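Local coordinates for protein botulinum neurotoxin type C1 (Clostridium botulinum, PDB 3N7K) that probably binds neuronal gangliosides through its receptor-binding region, helping the neurotoxin to recognise nerve cells, at residues N251-N256 with S414-W419; R264-N269 with I336-Q341; T295-G300 with F351-M356. One frame throughout, in Å; residues are numbered along the deposited sequence.

Interaction 1 of 3, residues N251-N256 with S414-W419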
ATOM      1  N   ASN A 251       2.316  14.833   0.623  1.00 23.67           N
ATOM      2  CA  ASN A 251       3.018  14.851  -0.651  1.00 23.32           C
ATOM      3  C   ASN A 251       4.223  13.950  -0.525  1.00 23.92           C
ATOM      4  O   ASN A 251       5.126  14.227   0.256  1.00 24.58           O
ATOM      5  CB  ASN A 251       3.469  16.270  -1.028  1.00 20.79           C
ATOM      6  CG  ASN A 251       4.180  16.318  -2.383  1.00 19.34           C
ATOM      7  OD1 ASN A 251       5.369  16.037  -2.482  1.00 20.00           O
ATOM      8  ND2 ASN A 251       3.441  16.655  -3.432  1.00 17.23           N
ATOM      9  N   ILE A 252       4.231  12.868  -1.293  1.00 24.37           N
ATOM     10  CA  ILE A 252       5.339  11.924  -1.266  1.00 24.23           C
ATOM     11  C   ILE A 252       6.720  12.562  -1.036  1.00 24.42           C
ATOM     12  O   ILE A 252       7.525  12.017  -0.276  1.00 23.33           O
ATOM     13  CB  ILE A 252       5.326  11.057  -2.559  1.00 22.91           C
ATOM     14  CG1 ILE A 252       4.602   9.735  -2.276  1.00 21.81           C
ATOM     15  CG2 ILE A 252       6.740  10.764  -3.035  1.00 24.55           C
ATOM     16  CD1 ILE A 252       3.234   9.881  -1.641  1.00 20.34           C
ATOM     17  N   ASP A 253       6.984  13.709  -1.673  1.00 24.69           N
ATOM     18  CA  ASP A 253       8.261  14.411  -1.514  1.00 24.35           C
ATOM     19  C   ASP A 253       8.512  14.919  -0.101  1.00 24.60           C
ATOM     20  O   ASP A 253       9.660  15.090   0.310  1.00 25.64           O
ATOM     21  CB  ASP A 253       8.353  15.595  -2.469  1.00 25.43           C
ATOM     22  CG  ASP A 253       8.945  15.214  -3.809  1.00 27.57           C
ATOM     23  OD1 ASP A 253       9.694  14.217  -3.854  1.00 28.79           O
ATOM     24  OD2 ASP A 253       8.686  15.913  -4.812  1.00 28.00           O
ATOM     25  N   TYR A 254       7.434  15.165   0.636  1.00 23.69           N
ATOM     26  CA  TYR A 254       7.518  15.654   2.004  1.00 23.10           C
ATOM     27  C   TYR A 254       6.561  14.901   2.925  1.00 23.48           C
ATOM     28  O   TYR A 254       5.481  15.399   3.229  1.00 23.93           O
ATOM     29  CB  TYR A 254       7.151  17.133   2.059  1.00 23.58           C
ATOM     30  CG  TYR A 254       8.045  18.030   1.248  1.00 24.36           C
ATOM     31  CD1 TYR A 254       7.906  18.124  -0.138  1.00 24.27           C
ATOM     32  CD2 TYR A 254       9.055  18.776   1.871  1.00 24.34           C
ATOM     33  CE1 TYR A 254       8.758  18.940  -0.883  1.00 25.69           C
ATOM     34  CE2 TYR A 254       9.908  19.591   1.143  1.00 23.27           C
ATOM     35  CZ  TYR A 254       9.757  19.672  -0.231  1.00 25.53           C
ATOM     36  OH  TYR A 254      10.600  20.486  -0.950  1.00 27.60           O
ATOM     37  N   LEU A 255       6.932  13.710   3.376  1.00 22.82           N
ATOM     38  CA  LEU A 255       6.037  12.986   4.263  1.00 22.22           C
ATOM     39  C   LEU A 255       6.283  13.431   5.695  1.00 22.43           C
ATOM     40  O   LEU A 255       5.505  13.125   6.599  1.00 20.55           O
ATOM     41  CB  LEU A 255       6.260  11.484   4.141  1.00 21.22           C
ATOM     42  CG  LEU A 255       5.915  10.833   2.803  1.00 19.78           C
ATOM     43  CD1 LEU A 255       6.189   9.349   2.928  1.00 18.71           C
ATOM     44  CD2 LEU A 255       4.452  11.086   2.423  1.00 16.49           C
ATOM     45  N   ASN A 256       7.384  14.153   5.874  1.00 23.63           N
ATOM     46  CA  ASN A 256       7.816  14.686   7.168  1.00 26.27           C
ATOM     47  C   ASN A 256       7.111  16.027   7.422  1.00 26.79           C
ATOM     48  O   ASN A 256       7.556  16.819   8.252  1.00 27.13           O
ATOM     49  CB  ASN A 256       9.335  14.890   7.136  1.00 26.05           C
ATOM     50  CG  ASN A 256       9.792  15.682   5.898  1.00 28.08           C
ATOM     51  OD1 ASN A 256       9.722  16.917   5.866  1.00 26.40           O
ATOM     52  ND2 ASN A 256      10.233  14.966   4.862  1.00 29.13           N
ATOM     53  N   SER A 414       7.484  14.051 -11.950  1.00 22.36           N
ATOM     54  CA  SER A 414       7.967  14.453 -10.630  1.00 20.65           C
ATOM     55  C   SER A 414       7.164  13.958  -9.438  1.00 19.60           C
ATOM     56  O   SER A 414       5.968  14.213  -9.330  1.00 20.30           O
ATOM     57  CB  SER A 414       8.051  15.969 -10.529  1.00 21.15           C
ATOM     58  OG  SER A 414       8.270  16.342  -9.179  1.00 17.03           O
ATOM     59  N   THR A 415       7.846  13.276  -8.532  1.00 17.23           N
ATOM     60  CA  THR A 415       7.230  12.755  -7.325  1.00 17.16           C
ATOM     61  C   THR A 415       6.625  13.890  -6.477  1.00 17.36           C
ATOM     62  O   THR A 415       5.934  13.637  -5.489  1.00 16.43           O
ATOM     63  CB  THR A 415       8.269  11.977  -6.497  1.00 15.75           C
ATOM     64  OG1 THR A 415       9.235  12.885  -5.956  1.00 16.91           O
ATOM     65  CG2 THR A 415       9.008  10.986  -7.389  1.00 13.87           C
ATOM     66  N   SER A 416       6.878  15.137  -6.880  1.00 17.86           N
ATOM     67  CA  SER A 416       6.353  16.299  -6.164  1.00 17.60           C
ATOM     68  C   SER A 416       4.888  16.512  -6.499  1.00 16.96           C
ATOM     69  O   SER A 416       4.218  17.339  -5.888  1.00 18.11           O
ATOM     70  CB  SER A 416       7.117  17.564  -6.548  1.00 18.10           C
ATOM     71  OG  SER A 416       6.633  18.099  -7.774  1.00 19.17           O
ATOM     72  N   THR A 417       4.407  15.777  -7.492  1.00 17.78           N
ATOM     73  CA  THR A 417       3.022  15.877  -7.934  1.00 17.34           C
ATOM     74  C   THR A 417       2.266  14.652  -7.420  1.00 17.91           C
ATOM     75  O   THR A 417       1.065  14.496  -7.667  1.00 18.20           O
ATOM     76  CB  THR A 417       2.932  15.916  -9.480  1.00 17.21           C
ATOM     77  OG1 THR A 417       3.352  14.659 -10.021  1.00 16.16           O
ATOM     78  CG2 THR A 417       3.844  16.996 -10.041  1.00 18.67           C
ATOM     79  N   HIS A 418       2.989  13.790  -6.707  1.00 17.78           N
ATOM     80  CA  HIS A 418       2.431  12.563  -6.136  1.00 17.11           C
ATOM     81  C   HIS A 418       1.843  12.850  -4.761  1.00 16.43           C
ATOM     82  O   HIS A 418       2.569  13.164  -3.819  1.00 16.37           O
ATOM     83  CB  HIS A 418       3.529  11.496  -6.030  1.00 18.61           C
ATOM     84  CG  HIS A 418       4.027  11.007  -7.357  1.00 19.20           C
ATOM     85  ND1 HIS A 418       3.825  11.701  -8.535  1.00 18.94           N
ATOM     86  CD2 HIS A 418       4.722   9.895  -7.695  1.00 18.33           C
ATOM     87  CE1 HIS A 418       4.373  11.037  -9.537  1.00 18.93           C
ATOM     88  NE2 HIS A 418       4.923   9.938  -9.053  1.00 19.86           N
ATOM     89  N   TRP A 419       0.519  12.749  -4.667  1.00 17.25           N
ATOM     90  CA  TRP A 419      -0.210  13.003  -3.432  1.00 16.28           C
ATOM     91  C   TRP A 419      -0.764  11.735  -2.833  1.00 16.94           C
ATOM     92  O   TRP A 419      -1.303  10.886  -3.551  1.00 17.57           O
ATOM     93  CB  TRP A 419      -1.372  13.960  -3.685  1.00 17.51           C
ATOM     94  CG  TRP A 419      -0.926  15.260  -4.199  1.00 16.92           C
ATOM     95  CD1 TRP A 419      -0.881  15.661  -5.503  1.00 16.42           C
ATOM     96  CD2 TRP A 419      -0.369  16.327  -3.428  1.00 17.57           C
ATOM     97  NE1 TRP A 419      -0.322  16.915  -5.591  1.00 17.34           N
ATOM     98  CE2 TRP A 419      -0.000  17.345  -4.330  1.00 17.77           C
ATOM     99  CE3 TRP A 419      -0.147  16.519  -2.058  1.00 16.78           C
ATOM    100  CZ2 TRP A 419       0.582  18.538  -3.905  1.00 17.66           C
ATOM    101  CZ3 TRP A 419       0.428  17.704  -1.637  1.00 15.79           C
ATOM    102  CH2 TRP A 419       0.787  18.698  -2.557  1.00 16.68           C
TER
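Asn251 ND2 gives an N-H to the backbone O of Ser416 at 2.7 Å, with an N-H...O angle of 157°. The acceptor lies close to the amide plane of Asn251, whereas ND2 stands well above the carbonyl plane of Ser416 and is not directed along a lone pair. At the other end of the amide, Asn251 OD1 accepts from Asp253 N at 2.9 Å, an Asx turn, so bonds at both ends limit its rotation. With CG anti to the backbone N (chi1 -179°), the group reaches across the indole of Trp419: ND2 is 3.3 Å above the plane of the Trp419 ring, displaced toward the rim of the benzo part, and Asn251 CB approaches Trp419 CZ3 at 3.4 Å.

The backbone pairing brings the two residues together. Asn251 and Trp419 form a non-hydrogen-bonded antiparallel pair, CA-CA 4.6 Å, where strands 246-251 and 419-423 meet, the first and last strands of the C-terminal receptor-binding region, whose family belongs to the beta-trefoil clan. Next to that pair, Ile252 N donates to His418 O at 3.0 Å, after which the chain leaves the strand in a type I turn from Asn251 to Tyr254.

Ile252 packs beside that bond. The side chains of Ile252 and Thr415 cross at about a right angle, with Ile252 CG2 4.0 Å from Thr415 CB, while Ile252 CB meets CB of His418. Thr415 OG1 donates to Asp253 OD1, from above the carboxylate plane; the bond is very short at 2.5 Å and the other oxygen crowds Ser416 in the model, so the exact placing of this carboxylate is doubtful. Ser416 OG is hydrogen-bonded to Ser381 OG, and Trp419 NE1 makes a weak bond to Cys380 O.

Interaction 2 of 3, residues R264-N269 with I336-Q341; sequences RQIVFN and IGLREQ
The guanidinium of Arg264 lies with one face over the backbone of strand 336-340: Arg339 CA is 3.7 Å above its plane, over the centre, and Leu338 C sits nearer the rim. Glu340 CG meets the edge in plane, but Glu340 OE1 approaches NH1 of Arg264 obliquely, at 3.1 Å, in a salt bridge whose carboxylate plane is turned 79° from the guanidinium. Arg264 is extended from CG to NE, and this stem runs past the carbonyl of Leu338, with CD of Arg264 3.1 Å from Leu338 O.

The backbone adds a nearly straight bond: Leu338 N donates to Arg264 O at 2.8 Å with an N-H...O angle of 175°. On the apolar side, Ile266 CD1 meets Leu338 CD1 at 3.4 Å, the two side chains crossing at about a right angle. The hairpin of strands 257-261 and 266-270 thus rests on strand 333-340, and Ala261 touches both Ile266 and Leu338.

Polar character therefore changes with depth: aliphatic packing is buried, whereas the ion pair joins two exposed residues, where solvent probably weakens its contribution.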
ATOM      1  N   ARG A 264      -6.084  31.626   5.568  1.00 42.84           N
ATOM      2  CA  ARG A 264      -6.814  31.017   4.462  1.00 41.80           C
ATOM      3  C   ARG A 264      -5.865  30.372   3.447  1.00 40.07           C
ATOM      4  O   ARG A 264      -6.294  29.936   2.379  1.00 39.62           O
ATOM      5  CB  ARG A 264      -7.682  32.060   3.753  1.00 42.98           C
ATOM      6  CG  ARG A 264      -9.180  31.937   3.994  1.00 44.28           C
ATOM      7  CD  ARG A 264      -9.898  32.839   3.004  1.00 47.96           C
ATOM      8  NE  ARG A 264     -11.345  32.633   2.934  1.00 50.48           N
ATOM      9  CZ  ARG A 264     -12.098  33.039   1.911  1.00 50.86           C
ATOM     10  NH1 ARG A 264     -13.411  32.828   1.905  1.00 49.42           N
ATOM     11  NH2 ARG A 264     -11.531  33.647   0.877  1.00 52.02           N
ATOM     12  N   GLN A 265      -4.577  30.319   3.780  1.00 38.08           N
ATOM     13  CA  GLN A 265      -3.584  29.726   2.888  1.00 35.17           C
ATOM     14  C   GLN A 265      -3.049  28.427   3.449  1.00 34.72           C
ATOM     15  O   GLN A 265      -2.589  28.381   4.585  1.00 35.28           O
ATOM     16  CB  GLN A 265      -2.414  30.682   2.662  1.00 33.70           C
ATOM     17  CG  GLN A 265      -1.165  29.999   2.083  1.00 33.14           C
ATOM     18  CD  GLN A 265      -1.412  29.296   0.748  1.00 33.02           C
ATOM     19  OE1 GLN A 265      -0.865  28.216   0.490  1.00 32.40           O
ATOM     20  NE2 GLN A 265      -2.226  29.914  -0.111  1.00 31.49           N
ATOM     21  N   ILE A 266      -3.092  27.374   2.640  1.00 34.57           N
ATOM     22  CA  ILE A 266      -2.598  26.071   3.066  1.00 34.35           C
ATOM     23  C   ILE A 266      -1.083  26.027   3.082  1.00 32.76           C
ATOM     24  O   ILE A 266      -0.432  26.318   2.076  1.00 31.05           O
ATOM     25  CB  ILE A 266      -3.080  24.939   2.145  1.00 35.63           C
ATOM     26  CG1 ILE A 266      -4.607  24.920   2.097  1.00 36.46           C
ATOM     27  CG2 ILE A 266      -2.519  23.601   2.643  1.00 36.61           C
ATOM     28  CD1 ILE A 266      -5.260  24.757   3.444  1.00 36.68           C
ATOM     29  N   VAL A 267      -0.543  25.653   4.235  1.00 32.02           N
ATOM     30  CA  VAL A 267       0.898  25.551   4.431  1.00 32.26           C
ATOM     31  C   VAL A 267       1.254  24.149   4.925  1.00 32.37           C
ATOM     32  O   VAL A 267       0.399  23.429   5.434  1.00 34.16           O
ATOM     33  CB  VAL A 267       1.399  26.592   5.473  1.00 31.71           C
ATOM     34  CG1 VAL A 267       1.004  27.993   5.034  1.00 31.48           C
ATOM     35  CG2 VAL A 267       0.833  26.276   6.859  1.00 29.97           C
ATOM     36  N   PHE A 268       2.512  23.757   4.767  1.00 32.81           N
ATOM     37  CA  PHE A 268       2.953  22.448   5.237  1.00 32.81           C
ATOM     38  C   PHE A 268       3.998  22.602   6.343  1.00 32.63           C
ATOM     39  O   PHE A 268       5.062  23.193   6.135  1.00 33.36           O
ATOM     40  CB  PHE A 268       3.531  21.621   4.084  1.00 33.09           C
ATOM     41  CG  PHE A 268       2.489  21.046   3.160  1.00 32.50           C
ATOM     42  CD1 PHE A 268       2.304  21.568   1.883  1.00 32.73           C
ATOM     43  CD2 PHE A 268       1.711  19.962   3.558  1.00 32.70           C
ATOM     44  CE1 PHE A 268       1.366  21.017   1.016  1.00 31.42           C
ATOM     45  CE2 PHE A 268       0.768  19.401   2.698  1.00 32.04           C
ATOM     46  CZ  PHE A 268       0.596  19.930   1.425  1.00 31.55           C
ATOM     47  N   ASN A 269       3.690  22.069   7.519  1.00 32.03           N
ATOM     48  CA  ASN A 269       4.606  22.160   8.648  1.00 32.23           C
ATOM     49  C   ASN A 269       5.249  20.823   8.934  1.00 30.99           C
ATOM     50  O   ASN A 269       4.765  19.787   8.478  1.00 32.41           O
ATOM     51  CB  ASN A 269       3.863  22.633   9.901  1.00 32.36           C
ATOM     52  CG  ASN A 269       3.156  23.944   9.685  1.00 32.71           C
ATOM     53  OD1 ASN A 269       3.732  24.878   9.140  1.00 34.54           O
ATOM     54  ND2 ASN A 269       1.903  24.025  10.109  1.00 33.45           N
ATOM     55  N   ILE A 336      -2.541  27.035  -3.734  1.00 25.40           N
ATOM     56  CA  ILE A 336      -3.838  26.481  -3.423  1.00 26.94           C
ATOM     57  C   ILE A 336      -4.203  26.964  -2.023  1.00 28.51           C
ATOM     58  O   ILE A 336      -3.413  26.837  -1.079  1.00 29.03           O
ATOM     59  CB  ILE A 336      -3.811  24.948  -3.453  1.00 26.75           C
ATOM     60  CG1 ILE A 336      -3.315  24.476  -4.826  1.00 26.63           C
ATOM     61  CG2 ILE A 336      -5.206  24.407  -3.166  1.00 25.50           C
ATOM     62  CD1 ILE A 336      -3.096  22.998  -4.938  1.00 23.90           C
ATOM     63  N   GLY A 337      -5.392  27.540  -1.902  1.00 28.73           N
ATOM     64  CA  GLY A 337      -5.826  28.039  -0.615  1.00 28.94           C
ATOM     65  C   GLY A 337      -7.246  27.631  -0.302  1.00 29.64           C
ATOM     66  O   GLY A 337      -7.854  26.848  -1.036  1.00 30.88           O
ATOM     67  N   LEU A 338      -7.776  28.186   0.784  1.00 29.89           N
ATOM     68  CA  LEU A 338      -9.123  27.884   1.238  1.00 29.37           C
ATOM     69  C   LEU A 338     -10.092  29.026   1.001  1.00 29.68           C
ATOM     70  O   LEU A 338      -9.830  30.157   1.395  1.00 30.01           O
ATOM     71  CB  LEU A 338      -9.104  27.582   2.731  1.00 28.69           C
ATOM     72  CG  LEU A 338      -8.209  26.448   3.219  1.00 29.09           C
ATOM     73  CD1 LEU A 338      -7.736  26.731   4.649  1.00 27.30           C
ATOM     74  CD2 LEU A 338      -8.978  25.146   3.128  1.00 29.34           C
ATOM     75  N   ARG A 339     -11.214  28.718   0.363  1.00 30.17           N
ATOM     76  CA  ARG A 339     -12.264  29.693   0.105  1.00 31.19           C
ATOM     77  C   ARG A 339     -13.448  29.237   0.963  1.00 32.42           C
ATOM     78  O   ARG A 339     -13.373  28.210   1.630  1.00 32.66           O
ATOM     79  CB  ARG A 339     -12.679  29.660  -1.354  1.00 30.76           C
ATOM     80  CG  ARG A 339     -13.593  28.495  -1.681  1.00 33.43           C
ATOM     81  CD  ARG A 339     -14.148  28.670  -3.063  1.00 36.92           C
ATOM     82  NE  ARG A 339     -14.697  30.011  -3.228  1.00 38.71           N
ATOM     83  CZ  ARG A 339     -14.898  30.590  -4.405  1.00 38.72           C
ATOM     84  NH1 ARG A 339     -14.591  29.939  -5.517  1.00 40.21           N
ATOM     85  NH2 ARG A 339     -15.398  31.816  -4.470  1.00 39.15           N
ATOM     86  N   GLU A 340     -14.542  29.984   0.953  1.00 34.05           N
ATOM     87  CA  GLU A 340     -15.698  29.575   1.738  1.00 35.87           C
ATOM     88  C   GLU A 340     -16.667  28.881   0.806  1.00 36.52           C
ATOM     89  O   GLU A 340     -16.844  29.303  -0.342  1.00 36.95           O
ATOM     90  CB  GLU A 340     -16.344  30.784   2.417  1.00 36.53           C
ATOM     91  CG  GLU A 340     -15.516  31.269   3.601  1.00 40.85           C
ATOM     92  CD  GLU A 340     -16.055  32.524   4.260  1.00 42.89           C
ATOM     93  OE1 GLU A 340     -15.769  33.641   3.761  1.00 43.21           O
ATOM     94  OE2 GLU A 340     -16.768  32.386   5.281  1.00 46.13           O
ATOM     95  N   GLN A 341     -17.259  27.792   1.283  1.00 35.99           N
ATOM     96  CA  GLN A 341     -18.195  27.044   0.468  1.00 36.98           C
ATOM     97  C   GLN A 341     -19.250  27.999  -0.074  1.00 38.45           C
ATOM     98  O   GLN A 341     -19.872  28.745   0.673  1.00 38.95           O
ATOM     99  CB  GLN A 341     -18.831  25.934   1.297  1.00 35.52           C
ATOM    100  CG  GLN A 341     -17.808  25.046   1.952  1.00 33.71           C
ATOM    101  CD  GLN A 341     -18.319  23.641   2.164  1.00 33.04           C
ATOM    102  OE1 GLN A 341     -19.282  23.419   2.901  1.00 32.77           O
ATOM    103  NE2 GLN A 341     -17.679  22.678   1.514  1.00 32.93           N
TER

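Interaction 3 of 3, residues T295-G300 with F351-M356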
ATOM      1  N   THR A 295     -18.568   5.153  -3.688  1.00 37.16           N
ATOM      2  CA  THR A 295     -18.115   6.253  -2.855  1.00 35.45           C
ATOM      3  C   THR A 295     -16.606   6.092  -3.012  1.00 34.87           C
ATOM      4  O   THR A 295     -15.798   6.615  -2.243  1.00 34.70           O
ATOM      5  CB  THR A 295     -18.541   6.057  -1.400  1.00 34.94           C
ATOM      6  OG1 THR A 295     -18.285   4.703  -1.009  1.00 36.07           O
ATOM      7  CG2 THR A 295     -20.019   6.348  -1.244  1.00 33.04           C
ATOM      8  N   ARG A 296     -16.256   5.332  -4.044  1.00 33.74           N
ATOM      9  CA  ARG A 296     -14.878   5.057  -4.382  1.00 32.93           C
ATOM     10  C   ARG A 296     -14.433   6.027  -5.460  1.00 31.89           C
ATOM     11  O   ARG A 296     -15.196   6.348  -6.372  1.00 33.45           O
ATOM     12  CB  ARG A 296     -14.736   3.624  -4.884  1.00 32.42           C
ATOM     13  CG  ARG A 296     -15.140   2.602  -3.854  1.00 33.16           C
ATOM     14  CD  ARG A 296     -14.921   1.183  -4.335  1.00 32.73           C
ATOM     15  NE  ARG A 296     -15.583   0.245  -3.436  1.00 34.31           N
ATOM     16  CZ  ARG A 296     -15.645  -1.068  -3.632  1.00 36.38           C
ATOM     17  NH1 ARG A 296     -14.827  -1.664  -4.488  1.00 36.73           N
ATOM     18  NH2 ARG A 296     -16.545  -1.783  -2.974  1.00 38.46           N
ATOM     19  N   VAL A 297     -13.192   6.489  -5.333  1.00 29.79           N
ATOM     20  CA  VAL A 297     -12.592   7.433  -6.263  1.00 28.00           C
ATOM     21  C   VAL A 297     -11.870   6.750  -7.430  1.00 28.32           C
ATOM     22  O   VAL A 297     -10.932   5.980  -7.236  1.00 29.29           O
ATOM     23  CB  VAL A 297     -11.590   8.322  -5.530  1.00 25.97           C
ATOM     24  CG1 VAL A 297     -10.889   9.229  -6.523  1.00 25.84           C
ATOM     25  CG2 VAL A 297     -12.305   9.116  -4.448  1.00 23.46           C
ATOM     26  N   ARG A 298     -12.295   7.048  -8.649  1.00 27.73           N
ATOM     27  CA  ARG A 298     -11.671   6.444  -9.810  1.00 26.69           C
ATOM     28  C   ARG A 298     -10.942   7.456 -10.681  1.00 25.60           C
ATOM     29  O   ARG A 298     -11.248   8.649 -10.659  1.00 24.15           O
ATOM     30  CB  ARG A 298     -12.723   5.686 -10.626  1.00 27.05           C
ATOM     31  CG  ARG A 298     -12.911   4.256 -10.145  1.00 28.46           C
ATOM     32  CD  ARG A 298     -14.051   3.550 -10.862  1.00 28.71           C
ATOM     33  NE  ARG A 298     -15.342   3.811 -10.227  1.00 30.50           N
ATOM     34  CZ  ARG A 298     -15.846   3.096  -9.227  1.00 29.47           C
ATOM     35  NH1 ARG A 298     -15.174   2.068  -8.746  1.00 30.42           N
ATOM     36  NH2 ARG A 298     -17.015   3.418  -8.696  1.00 30.41           N
ATOM     37  N   GLY A 299      -9.960   6.973 -11.434  1.00 24.89           N
ATOM     38  CA  GLY A 299      -9.205   7.853 -12.302  1.00 25.10           C
ATOM     39  C   GLY A 299     -10.150   8.527 -13.268  1.00 25.62           C
ATOM     40  O   GLY A 299     -11.067   7.890 -13.788  1.00 26.35           O
ATOM     41  N   GLY A 300      -9.942   9.816 -13.505  1.00 25.89           N
ATOM     42  CA  GLY A 300     -10.805  10.539 -14.420  1.00 26.01           C
ATOM     43  C   GLY A 300     -11.985  11.176 -13.706  1.00 27.15           C
ATOM     44  O   GLY A 300     -12.689  12.014 -14.279  1.00 28.39           O
ATOM     45  N   PHE A 351     -11.031  19.708  -9.683  1.00 20.21           N
ATOM     46  CA  PHE A 351      -9.862  18.918 -10.034  1.00 18.81           C
ATOM     47  C   PHE A 351     -10.263  17.527 -10.507  1.00 19.24           C
ATOM     48  O   PHE A 351     -11.370  17.063 -10.255  1.00 19.72           O
ATOM     49  CB  PHE A 351      -8.943  18.772  -8.824  1.00 17.97           C
ATOM     50  CG  PHE A 351      -8.467  20.080  -8.247  1.00 20.41           C
ATOM     51  CD1 PHE A 351      -9.235  20.768  -7.304  1.00 19.26           C
ATOM     52  CD2 PHE A 351      -7.224  20.617  -8.625  1.00 20.51           C
ATOM     53  CE1 PHE A 351      -8.773  21.978  -6.738  1.00 17.74           C
ATOM     54  CE2 PHE A 351      -6.760  21.818  -8.068  1.00 19.01           C
ATOM     55  CZ  PHE A 351      -7.538  22.500  -7.119  1.00 18.02           C
ATOM     56  N   GLN A 352      -9.351  16.870 -11.208  1.00 20.71           N
ATOM     57  CA  GLN A 352      -9.573  15.519 -11.697  1.00 21.08           C
ATOM     58  C   GLN A 352      -8.443  14.688 -11.134  1.00 20.85           C
ATOM     59  O   GLN A 352      -7.275  15.045 -11.264  1.00 22.84           O
ATOM     60  CB  GLN A 352      -9.524  15.468 -13.216  1.00 22.21           C
ATOM     61  CG  GLN A 352      -9.869  14.094 -13.767  1.00 23.73           C
ATOM     62  CD  GLN A 352      -9.785  14.039 -15.280  1.00 25.49           C
ATOM     63  OE1 GLN A 352      -8.693  14.142 -15.855  1.00 26.82           O
ATOM     64  NE2 GLN A 352     -10.938  13.881 -15.938  1.00 22.44           N
ATOM     65  N   ILE A 353      -8.798  13.579 -10.510  1.00 19.66           N
ATOM     66  CA  ILE A 353      -7.826  12.712  -9.888  1.00 19.31           C
ATOM     67  C   ILE A 353      -7.418  11.544 -10.791  1.00 21.76           C
ATOM     68  O   ILE A 353      -8.216  11.042 -11.596  1.00 21.22           O
ATOM     69  CB  ILE A 353      -8.397  12.204  -8.545  1.00 19.50           C
ATOM     70  CG1 ILE A 353      -7.293  11.605  -7.679  1.00 19.29           C
ATOM     71  CG2 ILE A 353      -9.516  11.200  -8.798  1.00 19.33           C
ATOM     72  CD1 ILE A 353      -7.763  11.368  -6.264  1.00 17.96           C
ATOM     73  N   GLN A 354      -6.161  11.126 -10.652  1.00 22.39           N
ATOM     74  CA  GLN A 354      -5.610  10.024 -11.438  1.00 23.10           C
ATOM     75  C   GLN A 354      -4.753   9.101 -10.563  1.00 22.39           C
ATOM     76  O   GLN A 354      -3.836   9.553  -9.880  1.00 21.07           O
ATOM     77  CB  GLN A 354      -4.761  10.580 -12.579  1.00 23.82           C
ATOM     78  CG  GLN A 354      -5.059   9.999 -13.940  1.00 25.23           C
ATOM     79  CD  GLN A 354      -6.452  10.326 -14.438  1.00 25.03           C
ATOM     80  OE1 GLN A 354      -7.391   9.567 -14.213  1.00 26.32           O
ATOM     81  NE2 GLN A 354      -6.595  11.464 -15.120  1.00 24.78           N
ATOM     82  N   PRO A 355      -5.039   7.789 -10.586  1.00 22.55           N
ATOM     83  CA  PRO A 355      -4.263   6.848  -9.775  1.00 21.22           C
ATOM     84  C   PRO A 355      -2.805   6.918 -10.178  1.00 21.13           C
ATOM     85  O   PRO A 355      -2.472   7.049 -11.356  1.00 19.70           O
ATOM     86  CB  PRO A 355      -4.901   5.505 -10.103  1.00 21.91           C
ATOM     87  CG  PRO A 355      -5.287   5.674 -11.540  1.00 21.44           C
ATOM     88  CD  PRO A 355      -5.883   7.070 -11.559  1.00 22.53           C
ATOM     89  N   MET A 356      -1.935   6.824  -9.187  1.00 21.51           N
ATOM     90  CA  MET A 356      -0.516   6.904  -9.422  1.00 20.41           C
ATOM     91  C   MET A 356       0.173   6.109  -8.334  1.00 21.27           C
ATOM     92  O   MET A 356       0.487   6.638  -7.273  1.00 21.43           O
ATOM     93  CB  MET A 356      -0.102   8.371  -9.373  1.00 21.10           C
ATOM     94  CG  MET A 356       1.371   8.592  -9.273  1.00 22.05           C
ATOM     95  SD  MET A 356       2.163   7.597 -10.491  1.00 24.28           S
ATOM     96  CE  MET A 356       2.155   8.750 -11.878  1.00 21.34           C
TER
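This is a loop-to-strand contact in which the end of the loop between strands 283-287 and 302-308 meets the first half of strand 351-358, the loop offering mainly glycine backbone and the strand both backbone and side chains. The touching parts run steeply, 111° apart. Gly300 N donates to Ile353 O at 2.9 Å, almost in line with the carbonyl (C=O...N angle 177°). Gly299 CA adds a CA-H...O contact to the same Ile353 O at 3.4 Å.

Gly299 CA comes to 3.5 Å from Pro355 CD, and a CB here would collide with that atom and with Gln354 OE1. At Gly300 the reason is local: with phi 91° a CB would point away from the strand and jam against the carbonyl O of Gly299. Gln354 is bent at chi2, which returns its amide to the loop; OE1 stops 2.7 Å from Gly300 N, but the angle is too poor for a hydrogen bond. Gln352 is extended beyond CG, and its NE2 makes a weak bond to Gly300 O at 3.1 Å.

The apolar part centres on Val297 and Ile353, crossing at about a right angle: Val297 CG1 touches Ile353 CG2 at 3.3 Å and lies near Ile353 CD1; that CG2 also borders Arg298 O. Arg298 is directed away from the strand at its CB, and its guanidinium forms a salt bridge with Asp294.

One residue after Gly300 the chain enters strand 302-308, antiparallel partner of 351-358, with Gln352 touching Ile302 and Ile353 touching Leu303. Strand 361-369 also pairs with 351-358, and its Phe367 contacts Gln354.

Overall arrangement
All three contacts belong to the C-terminal receptor-binding region, and interaction 1 spans the longest stretch of chain, joining its first and last strands. Interactions 2 and 3 use strands 333-340 and 351-358, consecutive in sequence and members of the same sheet, yet their nearest atoms remain about 5 Å apart. Interaction 1 touches both: Trp419 CZ3 packs on Phe268 CZ at 3.8 Å, and His418 NE2 on Met356 CG at 3.8 Å. Interaction 2 is the most buried, aliphatic inside with an ion pair between exposed residues at its outer end. The other two are partly buried: interaction 1 mixes an amide over an indole with backbone and hydroxyl-carboxylate bonding, while glycine backbone marks interaction 3.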